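Local atomic coordinates of beta-lactamase Rm3 (Uncultured bacterium, PDB entry 5IQK), a protein that probably hydrolyses the beta-lactam ring of antibiotics with the help of zinc ions, as a subclass B3 metallo-beta-lactamase. Residues V112-D116 with P117-A121; Q228-Q231 with R232-A235. One frame throughout, in Å; residues are numbered along the deposited sequence.

Contact 1: V112-D116 with P117-A121; sequences VGPDD and PQYHA. With ZN (zinc ion), chain F.
Asp-116 and Tyr-119 close a type I beta turn in the loop between helix 101-109 and strand 131-133 of this metallo-beta-lactamase fold. Two more turns overlap it at its ends: a type I turn from Gly-113 to Asp-116 and a type II turn from Gln-118 to Ala-121.

Two hydrogen bonds hold the middle turn. Tyr-119 N donates to Asp-116 O over 3.0 Å and closes the type I turn. Gln-118 N donates to Asp-116 OD2 over 2.8 Å, which makes an Asx turn across Pro-117, laid over the type I turn. With chi1 at -163°, CG points away from the backbone N of Asp-116, and the carboxylate swings forward along the chain to meet the N-H of Gln-118. OD2 receives it on the anti lone pair. The same oxygen of this buried residue is hydrogen-bonded to NE2 of His-79, a zinc ligand. Asp-116 is thus a second-shell residue that probably helps to orient this imidazole and links the loop to the metal site.

The packing centres on the Tyr-119 ring. Pro-114 lies over one face in a CH-pi contact, with its CA 3.7 Å from the ring centroid. Val-112 O sits at the ring edge, in its plane, 3.3 Å from Tyr-119 CD2. The CG2 methyl of Val-112 packs alongside the start of this side chain, 3.7 Å from Tyr-119 CA. Tyr-119 thus folds back on Val-112 and on the first turn.

Metal binding marks the far end. The imidazole of His-120 leads away from residues 112-116 and meets a zinc ion separate from the one bound by His-79. His-120 ND1 binds this ion at 2.2 Å, and water 1 is a further ligand at 2.1 Å.

Contact 2: Q228-Q231 with R232-A235; sequences QLWQ and RLEA
Arg-232 N donates to Gln-228 O over 3.0 Å in the first turn of alpha helix 229-239, with Gln-228 at the N-cap position. Three more i to i+4 backbone bonds follow. Leu-233 N to Leu-229 O is 2.8 Å, and Glu-234 N and Ala-235 N pair with Trp-230 O and Gln-231 O.

The Arg-232 side chain runs back along the first turn to the level of Leu-229. Its CG lies 3.2 Å from Gln-228 O, and a bend at chi3 (68°) turns the guanidinium beside Leu-229. CD1 of Leu-229 sits over one guanidinium face, toward the rim. Backbone carbonyls hold the polar end and tie the helix to strand 218-221 and to the chain on both sides of it: NH1 bonds to Leu-219 O and Ser-227 O, and NH2 to Phe-244 O.

Trp-230 and Leu-233 form an apolar patch that packs on Phe-17 of strand 17-20, while the indole NE1 donates to Lys-29 O and Tyr-25 meets the ring edge-to-face. Within the helix, the CD2 methyl of Leu-233 approaches the six-membered ring of Trp-230 obliquely, 3.9 Å from CE3.

The two contacts lie on opposite sides of the centre of the chain, with their own centres about 33 Å apart, and share no secondary-structure element. Contact 1 is partly buried and shapes an irregular loop. Contact 2 is a surface contact within one helix. Contact 1 depends on a carboxylate that braces a turn and also bonds to a zinc ligand, and it carries a further metal ion on an exposed histidine. Contact 2 relies on regular backbone bonding, and its arginine is held by neutral carbonyl groups. Aromatic packing differs too. The tyrosine ring lies against its own loop, whereas the tryptophan connects its helix to the edge strand 17-20.

Contact 1: V112-D116 with P117-A121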
ATOM      1  N   VAL A 112      -0.192  -0.101  16.812  1.00 21.53           N
ATOM      2  CA  VAL A 112      -1.333   0.734  16.505  1.00 21.75           C
ATOM      3  C   VAL A 112      -2.019   1.184  17.787  1.00 21.56           C
ATOM      4  O   VAL A 112      -1.787   0.624  18.859  1.00 25.71           O
ATOM      5  CB  VAL A 112      -2.320   0.010  15.598  1.00 19.06           C
ATOM      6  CG1 VAL A 112      -1.615  -0.444  14.303  1.00 23.32           C
ATOM      7  CG2 VAL A 112      -2.926  -1.183  16.328  1.00 20.48           C
ATOM      8  N   GLY A 113      -2.836   2.221  17.668  1.00 21.94           N
ATOM      9  CA  GLY A 113      -3.544   2.781  18.800  1.00 23.66           C
ATOM     10  C   GLY A 113      -4.957   2.253  18.900  1.00 21.13           C
ATOM     11  O   GLY A 113      -5.406   1.482  18.053  1.00 18.76           O
ATOM     12  N   PRO A 114      -5.681   2.696  19.929  1.00 20.89           N
ATOM     13  CA  PRO A 114      -7.007   2.182  20.283  1.00 20.53           C
ATOM     14  C   PRO A 114      -8.049   2.386  19.186  1.00 18.49           C
ATOM     15  O   PRO A 114      -9.035   1.653  19.180  1.00 19.23           O
ATOM     16  CB  PRO A 114      -7.369   2.995  21.529  1.00 24.39           C
ATOM     17  CG  PRO A 114      -6.064   3.415  22.111  1.00 23.08           C
ATOM     18  CD  PRO A 114      -5.171   3.654  20.928  1.00 25.12           C
ATOM     19  N   ASP A 115      -7.827   3.324  18.264  1.00 19.92           N
ATOM     20  CA  ASP A 115      -8.776   3.540  17.171  1.00 19.33           C
ATOM     21  C   ASP A 115      -8.599   2.575  15.997  1.00 17.50           C
ATOM     22  O   ASP A 115      -9.371   2.606  15.045  1.00 18.24           O
ATOM     23  CB  ASP A 115      -8.713   4.996  16.668  1.00 19.61           C
ATOM     24  CG  ASP A 115      -7.297   5.474  16.360  1.00 24.54           C
ATOM     25  OD1 ASP A 115      -6.318   4.804  16.755  1.00 24.44           O
ATOM     26  OD2 ASP A 115      -7.173   6.545  15.721  1.00 23.39           O
ATOM     27  N   ASP A 116      -7.617   1.685  16.073  1.00 16.12           N
ATOM     28  CA  ASP A 116      -7.398   0.742  14.979  1.00 18.47           C
ATOM     29  C   ASP A 116      -8.339  -0.446  15.121  1.00 16.53           C
ATOM     30  O   ASP A 116      -8.514  -0.982  16.226  1.00 14.94           O
ATOM     31  CB  ASP A 116      -5.949   0.277  14.956  1.00 13.85           C
ATOM     32  CG  ASP A 116      -5.558  -0.355  13.631  1.00 16.09           C
ATOM     33  OD1 ASP A 116      -4.835   0.309  12.861  1.00 16.31           O
ATOM     34  OD2 ASP A 116      -5.972  -1.509  13.362  1.00 17.15           O
ATOM     35  N   PRO A 117      -8.977  -0.850  14.016  1.00 13.77           N
ATOM     36  CA  PRO A 117      -9.853  -2.030  14.094  1.00 15.54           C
ATOM     37  C   PRO A 117      -9.106  -3.287  14.555  1.00 15.92           C
ATOM     38  O   PRO A 117      -9.759  -4.219  15.048  1.00 16.33           O
ATOM     39  CB  PRO A 117     -10.363  -2.184  12.655  1.00 16.32           C
ATOM     40  CG  PRO A 117     -10.305  -0.789  12.099  1.00 14.95           C
ATOM     41  CD  PRO A 117      -9.082  -0.164  12.720  1.00 15.57           C
ATOM     42  N   GLN A 118      -7.776  -3.300  14.445  1.00 15.15           N
ATOM     43  CA  GLN A 118      -7.001  -4.450  14.907  1.00 14.09           C
ATOM     44  C   GLN A 118      -6.078  -4.142  16.091  1.00 15.60           C
ATOM     45  O   GLN A 118      -5.114  -4.873  16.354  1.00 16.47           O
ATOM     46  CB  GLN A 118      -6.216  -5.046  13.738  1.00 13.82           C
ATOM     47  CG  GLN A 118      -7.145  -5.475  12.615  1.00 15.96           C
ATOM     48  CD  GLN A 118      -6.423  -6.119  11.449  1.00 15.00           C
ATOM     49  OE1 GLN A 118      -6.607  -5.710  10.296  1.00 17.86           O
ATOM     50  NE2 GLN A 118      -5.625  -7.139  11.734  1.00 11.67           N
ATOM     51  N   TYR A 119      -6.427  -3.103  16.854  1.00 17.48           N
ATOM     52  CA  TYR A 119      -5.742  -2.803  18.112  1.00 18.61           C
ATOM     53  C   TYR A 119      -5.781  -4.027  19.026  1.00 17.26           C
ATOM     54  O   TYR A 119      -6.797  -4.693  19.064  1.00 16.54           O
ATOM     55  CB  TYR A 119      -6.421  -1.616  18.814  1.00 19.64           C
ATOM     56  CG  TYR A 119      -5.800  -1.256  20.138  1.00 18.72           C
ATOM     57  CD1 TYR A 119      -6.467  -1.510  21.348  1.00 20.73           C
ATOM     58  CD2 TYR A 119      -4.541  -0.666  20.188  1.00 19.98           C
ATOM     59  CE1 TYR A 119      -5.891  -1.165  22.560  1.00 23.52           C
ATOM     60  CE2 TYR A 119      -3.965  -0.310  21.386  1.00 24.31           C
ATOM     61  CZ  TYR A 119      -4.635  -0.572  22.573  1.00 25.86           C
ATOM     62  OH  TYR A 119      -4.048  -0.223  23.765  1.00 29.70           O
ATOM     63  N   HIS A 120      -4.682  -4.332  19.722  1.00 19.75           N
ATOM     64  CA  HIS A 120      -4.638  -5.456  20.673  1.00 20.99           C
ATOM     65  C   HIS A 120      -4.607  -6.805  19.954  1.00 20.10           C
ATOM     66  O   HIS A 120      -4.642  -7.848  20.606  1.00 20.07           O
ATOM     67  CB  HIS A 120      -5.853  -5.405  21.647  1.00 21.42           C
ATOM     68  CG  HIS A 120      -5.622  -6.065  22.970  1.00 21.98           C
ATOM     69  ND1 HIS A 120      -6.659  -6.475  23.786  1.00 21.92           N
ATOM     70  CD2 HIS A 120      -4.481  -6.356  23.638  1.00 23.89           C
ATOM     71  CE1 HIS A 120      -6.162  -6.997  24.892  1.00 27.31           C
ATOM     72  NE2 HIS A 120      -4.845  -6.934  24.830  1.00 23.13           N
ATOM     73  N   ALA A 121      -4.532  -6.800  18.620  1.00 17.30           N
ATOM     74  CA  ALA A 121      -4.638  -8.041  17.859  1.00 16.55           C
ATOM     75  C   ALA A 121      -3.533  -8.183  16.809  1.00 17.47           C
ATOM     76  O   ALA A 121      -3.631  -9.022  15.917  1.00 17.18           O
ATOM     77  CB  ALA A 121      -6.012  -8.137  17.181  1.00 19.52           C
TER
HETATM   78 ZN    ZN F 404      -8.871  -6.302  23.577  0.97 20.71          ZN
HETATM   79  O   HOH W   1      -9.279  -7.278  21.811  1.00 20.80           O

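Contact 2: Q228-Q231 with R232-A235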
ATOM      1  N   GLN A 228      -6.174  -8.289  -8.609  1.00 22.84           N
ATOM      2  CA  GLN A 228      -5.940  -9.396  -9.552  1.00 26.33           C
ATOM      3  C   GLN A 228      -4.554  -9.339 -10.194  1.00 25.98           C
ATOM      4  O   GLN A 228      -4.393  -9.625 -11.398  1.00 26.25           O
ATOM      5  CB  GLN A 228      -7.003  -9.410 -10.656  1.00 24.53           C
ATOM      6  CG  GLN A 228      -8.441  -9.522 -10.139  1.00 27.09           C
ATOM      7  CD  GLN A 228      -8.998  -8.168  -9.738  1.00 27.21           C
ATOM      8  OE1 GLN A 228      -8.809  -7.181 -10.451  1.00 28.98           O
ATOM      9  NE2 GLN A 228      -9.673  -8.108  -8.587  1.00 27.23           N
ATOM     10  N   LEU A 229      -3.546  -8.990  -9.400  1.00 24.53           N
ATOM     11  CA  LEU A 229      -2.216  -8.760  -9.970  1.00 24.81           C
ATOM     12  C   LEU A 229      -1.617 -10.031 -10.553  1.00 24.91           C
ATOM     13  O   LEU A 229      -0.864  -9.960 -11.536  1.00 23.65           O
ATOM     14  CB  LEU A 229      -1.263  -8.167  -8.932  1.00 22.37           C
ATOM     15  CG  LEU A 229       0.093  -7.687  -9.461  1.00 25.23           C
ATOM     16  CD1 LEU A 229      -0.093  -6.675 -10.587  1.00 20.95           C
ATOM     17  CD2 LEU A 229       0.931  -7.088  -8.345  1.00 24.69           C
ATOM     18  N   TRP A 230      -1.909 -11.186  -9.959  1.00 24.16           N
ATOM     19  CA  TRP A 230      -1.281 -12.411 -10.458  1.00 23.50           C
ATOM     20  C   TRP A 230      -1.949 -12.918 -11.732  1.00 21.76           C
ATOM     21  O   TRP A 230      -1.274 -13.501 -12.588  1.00 29.65           O
ATOM     22  CB  TRP A 230      -1.251 -13.482  -9.357  1.00 24.86           C
ATOM     23  CG  TRP A 230      -0.634 -12.958  -8.098  1.00 26.46           C
ATOM     24  CD1 TRP A 230      -1.083 -13.156  -6.818  1.00 23.18           C
ATOM     25  CD2 TRP A 230       0.516 -12.088  -7.989  1.00 25.69           C
ATOM     26  NE1 TRP A 230      -0.277 -12.487  -5.928  1.00 25.09           N
ATOM     27  CE2 TRP A 230       0.703 -11.822  -6.616  1.00 23.38           C
ATOM     28  CE3 TRP A 230       1.410 -11.525  -8.918  1.00 27.14           C
ATOM     29  CZ2 TRP A 230       1.744 -11.014  -6.146  1.00 21.76           C
ATOM     30  CZ3 TRP A 230       2.439 -10.720  -8.451  1.00 25.19           C
ATOM     31  CH2 TRP A 230       2.596 -10.472  -7.073  1.00 23.91           C
ATOM     32  N   GLN A 231      -3.247 -12.669 -11.897  1.00 22.48           N
ATOM     33  CA  GLN A 231      -3.887 -12.948 -13.184  1.00 25.57           C
ATOM     34  C   GLN A 231      -3.285 -12.043 -14.265  1.00 24.98           C
ATOM     35  O   GLN A 231      -2.961 -12.489 -15.377  1.00 29.03           O
ATOM     36  CB  GLN A 231      -5.397 -12.739 -13.135  1.00 23.86           C
ATOM     37  CG  GLN A 231      -6.153 -13.733 -12.245  1.00 26.15           C
ATOM     38  CD  GLN A 231      -6.299 -13.242 -10.816  1.00 34.65           C
ATOM     39  OE1 GLN A 231      -5.439 -12.531 -10.292  1.00 32.00           O
ATOM     40  NE2 GLN A 231      -7.402 -13.614 -10.179  1.00 37.95           N
ATOM     41  N   ARG A 232      -3.162 -10.766 -13.926  1.00 21.78           N
ATOM     42  CA  ARG A 232      -2.598  -9.753 -14.825  1.00 24.28           C
ATOM     43  C   ARG A 232      -1.158 -10.087 -15.211  1.00 23.33           C
ATOM     44  O   ARG A 232      -0.788 -10.007 -16.392  1.00 27.68           O
ATOM     45  CB  ARG A 232      -2.681  -8.381 -14.134  1.00 22.74           C
ATOM     46  CG  ARG A 232      -4.113  -7.859 -14.088  1.00 24.18           C
ATOM     47  CD  ARG A 232      -4.327  -6.747 -13.061  1.00 27.93           C
ATOM     48  NE  ARG A 232      -3.661  -5.486 -13.346  1.00 26.63           N
ATOM     49  CZ  ARG A 232      -3.297  -4.625 -12.401  1.00 24.26           C
ATOM     50  NH1 ARG A 232      -3.517  -4.906 -11.119  1.00 23.56           N
ATOM     51  NH2 ARG A 232      -2.712  -3.495 -12.732  1.00 19.73           N
ATOM     52  N   LEU A 233      -0.350 -10.471 -14.221  1.00 22.02           N
ATOM     53  CA  LEU A 233       1.033 -10.891 -14.469  1.00 23.46           C
ATOM     54  C   LEU A 233       1.104 -12.088 -15.405  1.00 27.14           C
ATOM     55  O   LEU A 233       1.910 -12.096 -16.334  1.00 23.32           O
ATOM     56  CB  LEU A 233       1.763 -11.222 -13.165  1.00 23.09           C
ATOM     57  CG  LEU A 233       3.209 -11.717 -13.324  1.00 23.16           C
ATOM     58  CD1 LEU A 233       4.082 -10.624 -13.969  1.00 19.90           C
ATOM     59  CD2 LEU A 233       3.799 -12.125 -11.991  1.00 23.57           C
ATOM     60  N   GLU A 234       0.271 -13.099 -15.168  1.00 23.94           N
ATOM     61  CA  GLU A 234       0.240 -14.264 -16.054  1.00 28.76           C
ATOM     62  C   GLU A 234      -0.112 -13.833 -17.478  1.00 25.17           C
ATOM     63  O   GLU A 234       0.457 -14.327 -18.453  1.00 27.44           O
ATOM     64  CB  GLU A 234      -0.765 -15.314 -15.553  1.00 26.88           C
ATOM     65  CG  GLU A 234      -0.890 -16.522 -16.478  1.00 32.78           C
ATOM     66  CD  GLU A 234      -1.775 -17.615 -15.911  1.00 50.29           C
ATOM     67  OE1 GLU A 234      -1.963 -17.658 -14.675  1.00 51.23           O
ATOM     68  OE2 GLU A 234      -2.280 -18.439 -16.705  1.00 56.83           O
ATOM     69  N   ALA A 235      -1.046 -12.898 -17.595  1.00 25.22           N
ATOM     70  CA  ALA A 235      -1.455 -12.407 -18.904  1.00 24.18           C
ATOM     71  C   ALA A 235      -0.298 -11.675 -19.590  1.00 26.63           C
ATOM     72  O   ALA A 235      -0.181 -11.683 -20.813  1.00 26.83           O
ATOM     73  CB  ALA A 235      -2.660 -11.498 -18.775  1.00 22.48           C
TER